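Local coordinates for putative uncharacterized protein lp_3323 (Lactobacillus plantarum, PDB 3DC7), which is of unknown function but, as a member of the GDSL-like lipase/acylhydrolase family, probably hydrolyses an ester or related acyl bond, at residues 18-22 and 217-221; 26-30 and 72-76; 37-42 and 203-209; 97-101 and 153-157; 136-140 and 159-163. All coordinates share one frame. Residue numbers count along the deposited sequence, not the author numbering.

Contact 1: residues 18-22 and 217-221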
# COMPACT_ATOMS: atom_id res chain seq x y z
N HIS A 18 -21.47 3.81 -0.87
CA HIS A 18 -20.75 3.11 0.25
C HIS A 18 -20.80 1.60 0.11
O HIS A 18 -21.80 1.05 -0.37
CB HIS A 18 -21.31 3.53 1.61
CG HIS A 18 -20.52 4.61 2.27
ND1 HIS A 18 -19.61 4.35 3.29
CD2 HIS A 18 -20.47 5.94 2.05
CE1 HIS A 18 -19.05 5.49 3.67
NE2 HIS A 18 -19.55 6.47 2.93
N VAL A 19 -19.72 0.95 0.51
CA VAL A 19 -19.64 -0.50 0.40
C VAL A 19 -20.43 -1.15 1.54
O VAL A 19 -20.21 -0.84 2.72
CB VAL A 19 -18.18 -1.00 0.36
CG1 VAL A 19 -18.13 -2.50 0.15
CG2 VAL A 19 -17.44 -0.34 -0.77
N SER A 20 -21.38 -2.01 1.16
CA SER A 20 -22.11 -2.85 2.11
C SER A 20 -22.38 -4.22 1.49
O SER A 20 -22.34 -4.37 0.27
CB SER A 20 -23.43 -2.19 2.55
OG SER A 20 -24.30 -2.00 1.45
N PHE A 21 -22.62 -5.23 2.33
CA PHE A 21 -22.94 -6.59 1.88
C PHE A 21 -24.12 -7.13 2.68
O PHE A 21 -24.36 -6.71 3.81
CB PHE A 21 -21.73 -7.52 2.06
CG PHE A 21 -20.49 -7.02 1.40
CD1 PHE A 21 -20.27 -7.24 0.04
CD2 PHE A 21 -19.53 -6.33 2.13
CE1 PHE A 21 -19.12 -6.79 -0.58
CE2 PHE A 21 -18.37 -5.87 1.53
CZ PHE A 21 -18.16 -6.10 0.18
N LYS A 22 -24.86 -8.08 2.10
CA LYS A 22 -26.07 -8.61 2.74
C LYS A 22 -25.82 -9.89 3.52
O LYS A 22 -26.53 -10.17 4.47
CB LYS A 22 -27.18 -8.83 1.71
CG LYS A 22 -27.51 -7.58 0.87
CD LYS A 22 -28.48 -7.87 -0.31
CE LYS A 22 -27.95 -8.93 -1.31
NZ LYS A 22 -26.52 -8.76 -1.73
N GLN A 217 -14.29 -0.28 7.04
CA GLN A 217 -15.19 0.39 6.09
C GLN A 217 -14.40 1.24 5.08
O GLN A 217 -14.64 1.15 3.88
CB GLN A 217 -16.27 1.21 6.79
CG GLN A 217 -17.36 1.75 5.86
CD GLN A 217 -18.27 0.66 5.28
OE1 GLN A 217 -18.87 -0.11 6.02
NE2 GLN A 217 -18.37 0.61 3.97
N SER A 218 -13.42 2.01 5.58
CA SER A 218 -12.56 2.84 4.73
C SER A 218 -11.89 1.98 3.68
O SER A 218 -11.86 2.34 2.51
CB SER A 218 -11.47 3.54 5.53
OG SER A 218 -12.03 4.52 6.37
N PHE A 219 -11.34 0.85 4.13
CA PHE A 219 -10.61 -0.05 3.26
C PHE A 219 -11.53 -0.61 2.16
O PHE A 219 -11.15 -0.67 0.99
CB PHE A 219 -9.96 -1.18 4.07
CG PHE A 219 -9.01 -2.03 3.26
CD1 PHE A 219 -7.69 -1.64 3.11
CD2 PHE A 219 -9.44 -3.18 2.64
CE1 PHE A 219 -6.81 -2.40 2.36
CE2 PHE A 219 -8.57 -3.95 1.88
CZ PHE A 219 -7.25 -3.55 1.74
N LEU A 220 -12.73 -1.00 2.55
CA LEU A 220 -13.70 -1.55 1.61
C LEU A 220 -14.10 -0.52 0.56
O LEU A 220 -14.18 -0.84 -0.63
CB LEU A 220 -14.94 -2.09 2.34
CG LEU A 220 -14.72 -3.31 3.22
CD1 LEU A 220 -15.97 -3.57 4.04
CD2 LEU A 220 -14.39 -4.56 2.40
N ASP A 221 -14.34 0.71 1.01
CA ASP A 221 -14.68 1.83 0.13
C ASP A 221 -13.60 2.10 -0.93
O ASP A 221 -13.92 2.50 -2.05
CB ASP A 221 -14.94 3.11 0.94
CG ASP A 221 -16.23 3.04 1.76
OD1 ASP A 221 -17.04 2.11 1.55
OD2 ASP A 221 -16.46 3.93 2.61

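Contact 2: residues 26-30 and 72-76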
# COMPACT_ATOMS: atom_id res chain seq x y z
N TRP A 26 -17.60 -14.10 8.55
CA TRP A 26 -16.46 -13.60 9.31
C TRP A 26 -15.69 -14.77 9.92
O TRP A 26 -16.14 -15.39 10.87
CB TRP A 26 -16.95 -12.66 10.41
CG TRP A 26 -17.87 -11.57 9.89
CD1 TRP A 26 -19.24 -11.58 9.86
CD2 TRP A 26 -17.48 -10.30 9.34
NE1 TRP A 26 -19.72 -10.41 9.34
CE2 TRP A 26 -18.66 -9.60 9.00
CE3 TRP A 26 -16.24 -9.69 9.09
CZ2 TRP A 26 -18.65 -8.33 8.42
CZ3 TRP A 26 -16.22 -8.40 8.51
CH2 TRP A 26 -17.42 -7.75 8.19
N LEU A 27 -14.53 -15.07 9.34
CA LEU A 27 -13.70 -16.18 9.82
C LEU A 27 -12.54 -15.63 10.65
O LEU A 27 -11.76 -14.83 10.16
CB LEU A 27 -13.18 -17.00 8.64
CG LEU A 27 -12.27 -18.21 8.89
CD1 LEU A 27 -12.98 -19.31 9.65
CD2 LEU A 27 -11.68 -18.73 7.57
N GLY A 28 -12.44 -16.06 11.90
CA GLY A 28 -11.37 -15.56 12.77
C GLY A 28 -11.21 -16.22 14.13
O GLY A 28 -11.61 -17.35 14.34
N ASP A 29 -10.59 -15.48 15.04
CA ASP A 29 -10.30 -15.96 16.39
C ASP A 29 -11.22 -15.27 17.40
O ASP A 29 -12.39 -15.01 17.09
CB ASP A 29 -8.81 -15.81 16.72
CG ASP A 29 -8.23 -14.45 16.29
OD1 ASP A 29 -8.81 -13.39 16.64
OD2 ASP A 29 -7.17 -14.43 15.61
N SER A 30 -10.73 -14.98 18.60
CA SER A 30 -11.56 -14.40 19.66
C SER A 30 -12.02 -12.96 19.40
O SER A 30 -13.05 -12.52 19.94
CB SER A 30 -10.81 -14.43 20.98
OG SER A 30 -11.64 -13.88 21.99
N MSE A 72 -8.03 -22.51 10.97
CA MSE A 72 -8.83 -21.79 9.96
C MSE A 72 -8.63 -22.34 8.53
O MSE A 72 -9.52 -22.22 7.68
CB MSE A 72 -8.53 -20.30 9.98
CG MSE A 72 -9.06 -19.58 11.21
SE MSE A 72 -8.64 -17.65 11.14
CE MSE A 72 -8.03 -17.45 12.99
N ALA A 73 -7.48 -22.94 8.29
CA ALA A 73 -7.19 -23.54 6.99
C ALA A 73 -8.04 -24.79 6.71
O ALA A 73 -8.04 -25.30 5.59
CB ALA A 73 -5.71 -23.84 6.86
N VAL A 74 -8.76 -25.27 7.73
CA VAL A 74 -9.82 -26.27 7.51
C VAL A 74 -11.21 -25.70 7.80
O VAL A 74 -12.16 -25.97 7.08
CB VAL A 74 -9.57 -27.62 8.27
CG1 VAL A 74 -9.30 -27.42 9.73
CG2 VAL A 74 -10.76 -28.56 8.10
N ARG A 75 -11.33 -24.87 8.84
CA ARG A 75 -12.64 -24.36 9.25
C ARG A 75 -13.34 -23.49 8.20
O ARG A 75 -14.56 -23.31 8.26
CB ARG A 75 -12.53 -23.58 10.56
CG ARG A 75 -12.27 -24.46 11.75
CD ARG A 75 -12.58 -23.72 13.05
NE ARG A 75 -11.82 -22.48 13.23
CZ ARG A 75 -12.34 -21.27 13.09
NH1 ARG A 75 -13.61 -21.12 12.74
NH2 ARG A 75 -11.58 -20.19 13.29
N TYR A 76 -12.58 -22.95 7.25
CA TYR A 76 -13.14 -22.14 6.17
C TYR A 76 -14.23 -22.87 5.38
O TYR A 76 -15.06 -22.23 4.73
CB TYR A 76 -12.03 -21.70 5.20
CG TYR A 76 -11.66 -22.74 4.15
CD1 TYR A 76 -10.61 -23.63 4.38
CD2 TYR A 76 -12.37 -22.84 2.96
CE1 TYR A 76 -10.26 -24.58 3.42
CE2 TYR A 76 -12.04 -23.80 2.00
CZ TYR A 76 -10.98 -24.67 2.24
OH TYR A 76 -10.65 -25.63 1.29

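Contact 3: residues 37-42 and 203-209. With SO4 (sulfate ion), chain D.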
# COMPACT_ATOMS: atom_id res chain seq x y z
N LEU A 37 -14.50 -10.88 25.19
CA LEU A 37 -14.32 -9.96 26.32
C LEU A 37 -14.88 -8.56 26.04
O LEU A 37 -15.19 -7.81 26.96
CB LEU A 37 -12.83 -9.83 26.65
CG LEU A 37 -12.20 -11.02 27.37
CD1 LEU A 37 -10.78 -11.24 26.84
CD2 LEU A 37 -12.23 -10.80 28.87
N ALA A 38 -14.97 -8.22 24.76
CA ALA A 38 -15.64 -7.02 24.30
C ALA A 38 -17.04 -7.43 23.89
O ALA A 38 -17.23 -8.45 23.22
CB ALA A 38 -14.90 -6.43 23.11
N THR A 39 -18.04 -6.65 24.29
CA THR A 39 -19.42 -7.00 23.98
C THR A 39 -19.85 -6.62 22.57
O THR A 39 -20.75 -7.25 22.02
CB THR A 39 -20.41 -6.43 25.03
OG1 THR A 39 -20.23 -5.01 25.14
CG2 THR A 39 -20.18 -7.09 26.40
N VAL A 40 -19.20 -5.61 21.98
CA VAL A 40 -19.57 -5.10 20.66
C VAL A 40 -18.37 -5.14 19.70
O VAL A 40 -17.47 -4.32 19.79
CB VAL A 40 -20.13 -3.66 20.72
CG1 VAL A 40 -20.64 -3.23 19.35
CG2 VAL A 40 -21.25 -3.55 21.77
N HIS A 41 -18.40 -6.09 18.78
CA HIS A 41 -17.29 -6.36 17.88
C HIS A 41 -17.37 -5.53 16.60
O HIS A 41 -18.41 -4.97 16.28
CB HIS A 41 -17.23 -7.85 17.54
CG HIS A 41 -16.85 -8.72 18.70
ND1 HIS A 41 -17.74 -9.10 19.67
CD2 HIS A 41 -15.67 -9.30 19.02
CE1 HIS A 41 -17.13 -9.87 20.55
NE2 HIS A 41 -15.87 -10.01 20.19
N TYR A 42 -16.28 -5.47 15.86
CA TYR A 42 -16.25 -4.70 14.61
C TYR A 42 -17.35 -5.17 13.64
O TYR A 42 -18.00 -4.35 12.99
CB TYR A 42 -14.87 -4.77 13.94
CG TYR A 42 -14.53 -6.15 13.44
CD1 TYR A 42 -14.83 -6.52 12.12
CD2 TYR A 42 -13.97 -7.10 14.28
CE1 TYR A 42 -14.56 -7.82 11.66
CE2 TYR A 42 -13.68 -8.39 13.84
CZ TYR A 42 -13.98 -8.74 12.53
OH TYR A 42 -13.70 -10.01 12.09
N HIS A 203 -6.47 -8.33 23.11
CA HIS A 203 -7.83 -8.21 22.60
C HIS A 203 -8.25 -6.75 22.59
O HIS A 203 -8.05 -6.06 23.57
CB HIS A 203 -8.82 -9.00 23.47
CG HIS A 203 -8.49 -10.46 23.56
ND1 HIS A 203 -8.73 -11.34 22.54
CD2 HIS A 203 -7.94 -11.18 24.56
CE1 HIS A 203 -8.33 -12.55 22.90
NE2 HIS A 203 -7.85 -12.48 24.13
N PRO A 204 -8.82 -6.28 21.47
CA PRO A 204 -9.40 -4.95 21.49
C PRO A 204 -10.59 -4.90 22.44
O PRO A 204 -11.31 -5.88 22.58
CB PRO A 204 -9.88 -4.75 20.05
CG PRO A 204 -9.13 -5.71 19.24
CD PRO A 204 -8.93 -6.90 20.14
N ASN A 205 -10.76 -3.78 23.13
CA ASN A 205 -11.99 -3.54 23.87
C ASN A 205 -13.05 -2.94 22.91
O ASN A 205 -12.85 -2.95 21.69
CB ASN A 205 -11.71 -2.64 25.08
CG ASN A 205 -11.21 -1.26 24.68
OD1 ASN A 205 -11.35 -0.86 23.53
ND2 ASN A 205 -10.62 -0.54 25.63
N ASN A 206 -14.15 -2.42 23.43
CA ASN A 206 -15.17 -1.81 22.58
C ASN A 206 -14.71 -0.59 21.79
O ASN A 206 -15.10 -0.41 20.64
CB ASN A 206 -16.42 -1.44 23.38
CG ASN A 206 -17.23 -2.65 23.79
OD1 ASN A 206 -16.93 -3.79 23.42
ND2 ASN A 206 -18.27 -2.41 24.55
N ALA A 207 -13.88 0.25 22.42
CA ALA A 207 -13.30 1.41 21.72
C ALA A 207 -12.38 0.97 20.57
O ALA A 207 -12.35 1.60 19.51
CB ALA A 207 -12.55 2.32 22.71
N GLY A 208 -11.64 -0.11 20.79
CA GLY A 208 -10.73 -0.66 19.79
C GLY A 208 -11.50 -1.24 18.63
O GLY A 208 -11.11 -1.08 17.47
N HIS A 209 -12.63 -1.88 18.94
CA HIS A 209 -13.52 -2.39 17.93
C HIS A 209 -14.18 -1.32 17.07
O HIS A 209 -14.36 -1.54 15.88
CB HIS A 209 -14.56 -3.33 18.53
CG HIS A 209 -14.03 -4.70 18.80
ND1 HIS A 209 -13.98 -5.68 17.83
CD2 HIS A 209 -13.48 -5.25 19.91
CE1 HIS A 209 -13.46 -6.78 18.34
NE2 HIS A 209 -13.15 -6.54 19.61
S SO4 D . -15.35 -2.78 27.00
O1 SO4 D . -15.36 -1.37 26.62
O2 SO4 D . -14.59 -3.59 26.04
O3 SO4 D . -14.74 -2.87 28.33
O4 SO4 D . -16.72 -3.30 27.02
O HOH W 1 -17.33 -1.40 19.90

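Contact 4: residues 97-101 and 153-157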
# COMPACT_ATOMS: atom_id res chain seq x y z
N ARG A 97 0.82 -18.24 19.88
CA ARG A 97 0.76 -19.62 20.36
C ARG A 97 1.77 -20.51 19.62
O ARG A 97 1.62 -21.74 19.59
CB ARG A 97 -0.67 -20.15 20.28
CG ARG A 97 -1.71 -19.16 20.83
CD ARG A 97 -3.11 -19.73 20.84
NE ARG A 97 -3.34 -20.55 22.03
CZ ARG A 97 -4.44 -21.26 22.26
NH1 ARG A 97 -5.42 -21.28 21.36
NH2 ARG A 97 -4.55 -21.98 23.37
N ASP A 98 2.78 -19.89 19.03
CA ASP A 98 3.92 -20.60 18.48
C ASP A 98 3.57 -21.59 17.36
O ASP A 98 3.94 -22.78 17.42
CB ASP A 98 4.75 -21.26 19.62
CG ASP A 98 5.32 -20.24 20.61
OD1 ASP A 98 5.77 -19.17 20.16
OD2 ASP A 98 5.35 -20.50 21.84
N GLN A 99 2.87 -21.12 16.33
CA GLN A 99 2.77 -21.88 15.08
C GLN A 99 4.10 -21.74 14.33
O GLN A 99 4.55 -20.62 14.09
CB GLN A 99 1.60 -21.37 14.22
CG GLN A 99 1.34 -22.13 12.91
CD GLN A 99 0.70 -23.49 13.13
OE1 GLN A 99 1.27 -24.54 12.77
NE2 GLN A 99 -0.48 -23.49 13.75
N PRO A 100 4.75 -22.87 13.96
CA PRO A 100 5.97 -22.69 13.16
C PRO A 100 5.64 -21.81 11.97
O PRO A 100 4.56 -21.95 11.37
CB PRO A 100 6.33 -24.11 12.72
CG PRO A 100 5.76 -24.98 13.83
CD PRO A 100 4.46 -24.30 14.20
N LEU A 101 6.54 -20.89 11.65
CA LEU A 101 6.31 -19.95 10.55
C LEU A 101 6.45 -20.64 9.20
O LEU A 101 5.64 -20.43 8.29
CB LEU A 101 7.28 -18.77 10.65
CG LEU A 101 7.13 -17.68 9.58
CD1 LEU A 101 5.78 -17.01 9.66
CD2 LEU A 101 8.25 -16.67 9.71
N ASN A 153 8.10 -14.43 19.94
CA ASN A 153 7.37 -15.56 20.53
C ASN A 153 8.33 -16.67 20.96
O ASN A 153 9.53 -16.50 20.86
CB ASN A 153 6.29 -16.09 19.57
CG ASN A 153 6.86 -16.75 18.32
OD1 ASN A 153 8.07 -16.98 18.21
ND2 ASN A 153 5.99 -17.06 17.37
N GLY A 154 7.82 -17.80 21.45
CA GLY A 154 8.67 -18.91 21.92
C GLY A 154 9.58 -19.55 20.87
O GLY A 154 10.56 -20.23 21.21
N LEU A 155 9.28 -19.32 19.59
CA LEU A 155 10.10 -19.84 18.51
C LEU A 155 11.09 -18.78 18.06
O LEU A 155 11.87 -19.01 17.14
CB LEU A 155 9.23 -20.27 17.33
CG LEU A 155 8.08 -21.23 17.62
CD1 LEU A 155 7.25 -21.38 16.38
CD2 LEU A 155 8.60 -22.59 18.11
N GLY A 156 11.04 -17.61 18.68
CA GLY A 156 11.97 -16.54 18.36
C GLY A 156 11.65 -15.67 17.16
O GLY A 156 12.47 -14.85 16.78
N TYR A 157 10.47 -15.86 16.55
CA TYR A 157 10.03 -14.97 15.47
C TYR A 157 9.33 -13.75 16.05
O TYR A 157 8.87 -13.77 17.19
CB TYR A 157 9.08 -15.66 14.50
CG TYR A 157 9.65 -16.86 13.80
CD1 TYR A 157 10.56 -16.72 12.75
CD2 TYR A 157 9.27 -18.15 14.19
CE1 TYR A 157 11.09 -17.83 12.11
CE2 TYR A 157 9.79 -19.27 13.56
CZ TYR A 157 10.69 -19.10 12.53
OH TYR A 157 11.19 -20.22 11.91

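Contact 5: residues 136-140 and 159-163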
# COMPACT_ATOMS: atom_id res chain seq x y z
N SER A 136 -5.06 -8.60 9.18
CA SER A 136 -4.08 -9.01 10.19
C SER A 136 -4.05 -8.04 11.38
O SER A 136 -4.28 -6.84 11.21
CB SER A 136 -2.70 -9.16 9.58
OG SER A 136 -2.24 -7.93 9.05
N ALA A 137 -3.75 -8.56 12.56
CA ALA A 137 -3.96 -7.87 13.83
C ALA A 137 -2.98 -6.76 14.17
O ALA A 137 -1.87 -6.70 13.66
CB ALA A 137 -3.98 -8.88 14.97
N ILE A 138 -3.44 -5.88 15.05
CA ILE A 138 -2.63 -4.86 15.73
C ILE A 138 -1.41 -5.49 16.43
O ILE A 138 -1.47 -6.64 16.91
CB ILE A 138 -3.52 -4.09 16.73
CG1 ILE A 138 -4.65 -3.38 15.97
CG2 ILE A 138 -2.71 -3.08 17.58
CD1 ILE A 138 -5.93 -3.29 16.73
N HIS A 139 -0.30 -4.74 16.43
CA HIS A 139 0.90 -5.08 17.21
C HIS A 139 0.48 -5.27 18.66
O HIS A 139 -0.10 -4.37 19.27
CB HIS A 139 1.93 -3.94 17.11
CG HIS A 139 3.33 -4.34 17.49
ND1 HIS A 139 3.63 -5.01 18.67
CD2 HIS A 139 4.51 -4.15 16.87
CE1 HIS A 139 4.93 -5.23 18.73
NE2 HIS A 139 5.49 -4.72 17.66
N ILE A 140 0.74 -6.45 19.21
CA ILE A 140 0.30 -6.75 20.57
C ILE A 140 1.35 -6.37 21.61
O ILE A 140 2.51 -6.15 21.27
CB ILE A 140 -0.09 -8.24 20.75
CG1 ILE A 140 1.14 -9.15 20.64
CG2 ILE A 140 -1.21 -8.63 19.77
CD1 ILE A 140 0.87 -10.60 20.92
N GLN A 159 6.22 -10.75 15.52
CA GLN A 159 4.87 -10.66 14.96
C GLN A 159 4.92 -10.24 13.48
O GLN A 159 4.20 -10.80 12.65
CB GLN A 159 3.98 -9.71 15.78
CG GLN A 159 2.50 -9.74 15.40
CD GLN A 159 1.64 -8.81 16.25
OE1 GLN A 159 2.09 -8.27 17.28
NE2 GLN A 159 0.39 -8.59 15.82
N SER A 160 5.80 -9.29 13.16
CA SER A 160 5.98 -8.78 11.79
C SER A 160 6.49 -9.82 10.79
O SER A 160 6.40 -9.60 9.58
CB SER A 160 6.90 -7.56 11.78
OG SER A 160 8.22 -7.93 12.17
N ASP A 161 7.02 -10.95 11.27
CA ASP A 161 7.37 -12.07 10.36
C ASP A 161 6.12 -12.79 9.85
O ASP A 161 6.06 -13.20 8.70
CB ASP A 161 8.31 -13.05 11.03
CG ASP A 161 9.67 -12.46 11.28
OD1 ASP A 161 10.19 -11.77 10.38
OD2 ASP A 161 10.24 -12.68 12.38
N TYR A 162 5.12 -12.91 10.73
CA TYR A 162 3.82 -13.49 10.37
C TYR A 162 3.01 -12.53 9.52
O TYR A 162 2.42 -12.90 8.51
CB TYR A 162 3.05 -13.87 11.63
CG TYR A 162 3.67 -15.02 12.39
CD1 TYR A 162 4.81 -14.83 13.17
CD2 TYR A 162 3.12 -16.29 12.34
CE1 TYR A 162 5.38 -15.87 13.87
CE2 TYR A 162 3.69 -17.35 13.04
CZ TYR A 162 4.82 -17.12 13.80
OH TYR A 162 5.38 -18.16 14.49
N GLU A 163 3.00 -11.28 9.94
CA GLU A 163 2.42 -10.18 9.17
C GLU A 163 2.96 -10.12 7.72
O GLU A 163 2.19 -9.96 6.79
CB GLU A 163 2.63 -8.88 9.94
CG GLU A 163 2.41 -7.60 9.15
CD GLU A 163 0.94 -7.38 8.81
OE1 GLU A 163 0.08 -8.02 9.47
OE2 GLU A 163 0.66 -6.59 7.88
O HOH W 2 -0.45 -9.06 13.18

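Contact 1: residues 18-22 and 217-221
Val19 is the residue to look at first, because helix side chains take up both of its backbone polar groups. Its N donates to Asp221 OD1 at 3.1 Å, and its O accepts from Gln217 NE2 at 2.7 Å. Both bonds are nearly straight. One turn apart on the helix, Gln217 and Asp221 are themselves joined, NE2 to OD1 at 3.1 Å, so an amide and a carboxylate read the backbone of Val19 as a linked pair. The elements brought together are the lead-in to strand 24-28 of the parallel sheet and helix 206-223, the closing helix of this SGNH-hydrolase α/β fold. Leu220 supplies the apolar half, its CB lying 3.9 Å from Val19 CG1. Separately, Val19 CG2 comes close to the backbone carbonyl, 3.3 Å from Leu220 O. Further along, Phe21 CE2, at the ring edge, lies 4.2 Å from Leu220 CD1, and the same ring stacks on Phe85 and meets Trp50 edge-to-face. Asp221 also has His18 beside it, His18 CE1 lying 3.2 Å from Asp221 OD2, but the angle rules out a hydrogen bond from ND1. Gln217 OE1 turns to Trp50 NE1, and Gln217 also packs on Leu225 of the second subunit.

Contact 2: residues 26-30 and 72-76
Strand residues 26-28 run past the short helix 72-75 with Leu27 and Tyr76 CA atoms 7.0 Å apart and Gly28 and Met72 CA atoms 7.3 Å apart, room for one layer of side chains. Leu27 has the most surface covered. Its CG packs 4.2 Å from CG of Met72 (selenomethionine in the model), and its CD2 sits 3.8 Å from Tyr76 CB. Arg75 gives a weak hydrogen bond from NH2 to Gly28 O at 3.0 Å; the strongest partner of its side chain is Asp70 O, through NE, and Leu58 O and Ser63 OG bind NH1 and NH2. Gly28, Asp29 and Ser30 form the Gly-Asp-Ser sequence that names the family, in which the serine is the usual nucleophile. Met72 CE packs against the first two, 3.6 Å from Gly28 C and 3.8 Å from Asp29 N; Ser30 itself does not touch 72-76. Strand 24-28 runs between strands 56-59 and 85-89; Trp26 meets Tyr42 and His43, whereas beyond helix 72-75 Tyr76 packs on Leu119 of helix 112-126.

Contact 3: residues 37-42 and 203-209
Asn206 makes the best polar link here: Val40 N donates to its OD1 at 3.2 Å, nearly in line, and its ND2 gives a weak hydrogen bond to Thr39 OG1 at 3.3 Å. A second link, also weak, runs from Tyr42 N to His209 ND1 at 3.0 Å. Water 1 donates to both Val40 O (2.9 Å) and Asn206 O (2.5 Å). Asn205 N-caps helix 206-223, its OD1 accepting from Gly208 N at 2.9 Å while ND2 goes to Ile196 O; Asn206 N binds a sulfate, O2 at 2.9 Å, probably from the crystallisation liquor. Outward, Ala38 CB settles 3.7 Å from His209 CD2, the His41 ring edge points at the His209 face in an offset edge-to-face pair, centroids 4.8 Å apart, and Leu37 CD1 touches His203 CD2 at 3.6 Å. His203 and Asp200, which accepts from His203 N, match the family's Asp-x-x-His motif, so His203 is probably the catalytic histidine. The weak bond from Tyr42 N implies that His209 ND1 is an acceptor, carrying no proton there.

Contact 4: residues 97-101 and 153-157
Asp98 sits at positive phi as the C-prime residue of the Schellman motif that ends helix 92-96, and its m rotamer carries the carboxylate to the opposing turn. OD1 takes a weak hydrogen bond from Gly154 N at 2.8 Å, while OD2 is engaged by Ser147 OG. A beta carbon on Gly154 would collide with that carboxylate. Asn153, with chi1 in p, folds back over its own type I turn: OD1 accepts from Leu155 N at 3.0 Å, an Asx turn, and from Tyr157 N at 3.1 Å, leaving ND2 for Tyr95 O and Tyr162 OH. Leu155 (m, t) lays its CD1 3.6 Å from Gln99 O and 3.7 Å from Pro100 CA. At the far end Leu101 (t, p) lies over one face of Tyr157, its CB 3.9 Å from the ring centroid and close to the ring normal, a CH-pi contact. The contact joins two connecting loops of the α/β fold, one leading from helix 92-96 to helix 112-126, the other from strand 132-136 to helix 159-173; Leu101 packs against both of the helices that follow.

Contact 5: residues 136-140 and 159-163
Ser136 closes strand 132-136 and points its side chain at the helix, where OG donates to Glu163 OE1 at a very short 2.4 Å. Ser136 OG also bonds to His177 NE2, and Glu163 OE2 to Ser179 OG, so the pair is tied to the neighbouring strand 177-179. At Ala137 the link is through water: water 2 donates to Ala137 O and accepts from Gln159 NE2, 2.8 Å to each. Ile138 turns its side chain away onto Leu180 but offers its carbonyl, and Gln159 NE2 donates to Ile138 O at 2.9 Å. His139 comes next, its CA 3.4 Å from Gln159 OE1; its own ND1 donates forward to Ile140 O at 3.1 Å, and the ring meets Tyr181. Ile140 completes the set, N donating to Gln159 OE1 at 3.0 Å, with CG1 3.6 Å from the same oxygen. Strand 132-136, helix 159-173 and strand 177-179 form a beta-alpha-beta crossover of the α/β sandwich, and here the helix's first turn meets the long loop leading to it. Extended in both chi1 and chi2, Gln159 presents its amide much as a peptide group would, satisfying Ile138 O and Ile140 N directly, on either side of His139, and Ala137 O through water. The carboxylate of Glu163, for its part, is bonded by the hydroxyls of Ser136 and Ser179.

How the contacts relate
Contacts 2 and 5 are the buried ones; contacts 1, 3 and 4 lie farther out and are partly open. Helix 206-223 serves twice, its start in contact 3 and a later part in contact 1. Contacts 2 and 3 meet where Ser30 CB lies 3.7 Å from His203 CE1, bringing together the two segments with the family's probable catalytic residues. Tyr162, on the helix of contact 5, touches contact 4: its OH makes probable hydrogen bonds to Gln99 O (2.6 Å) and Asn153 ND2 (3.1 Å). Contact 2 relies chiefly on apolar packing against the sheet, contact 5 on buried hydrogen bonds; the outer three mix side-chain bonds to backbone with modest apolar patches.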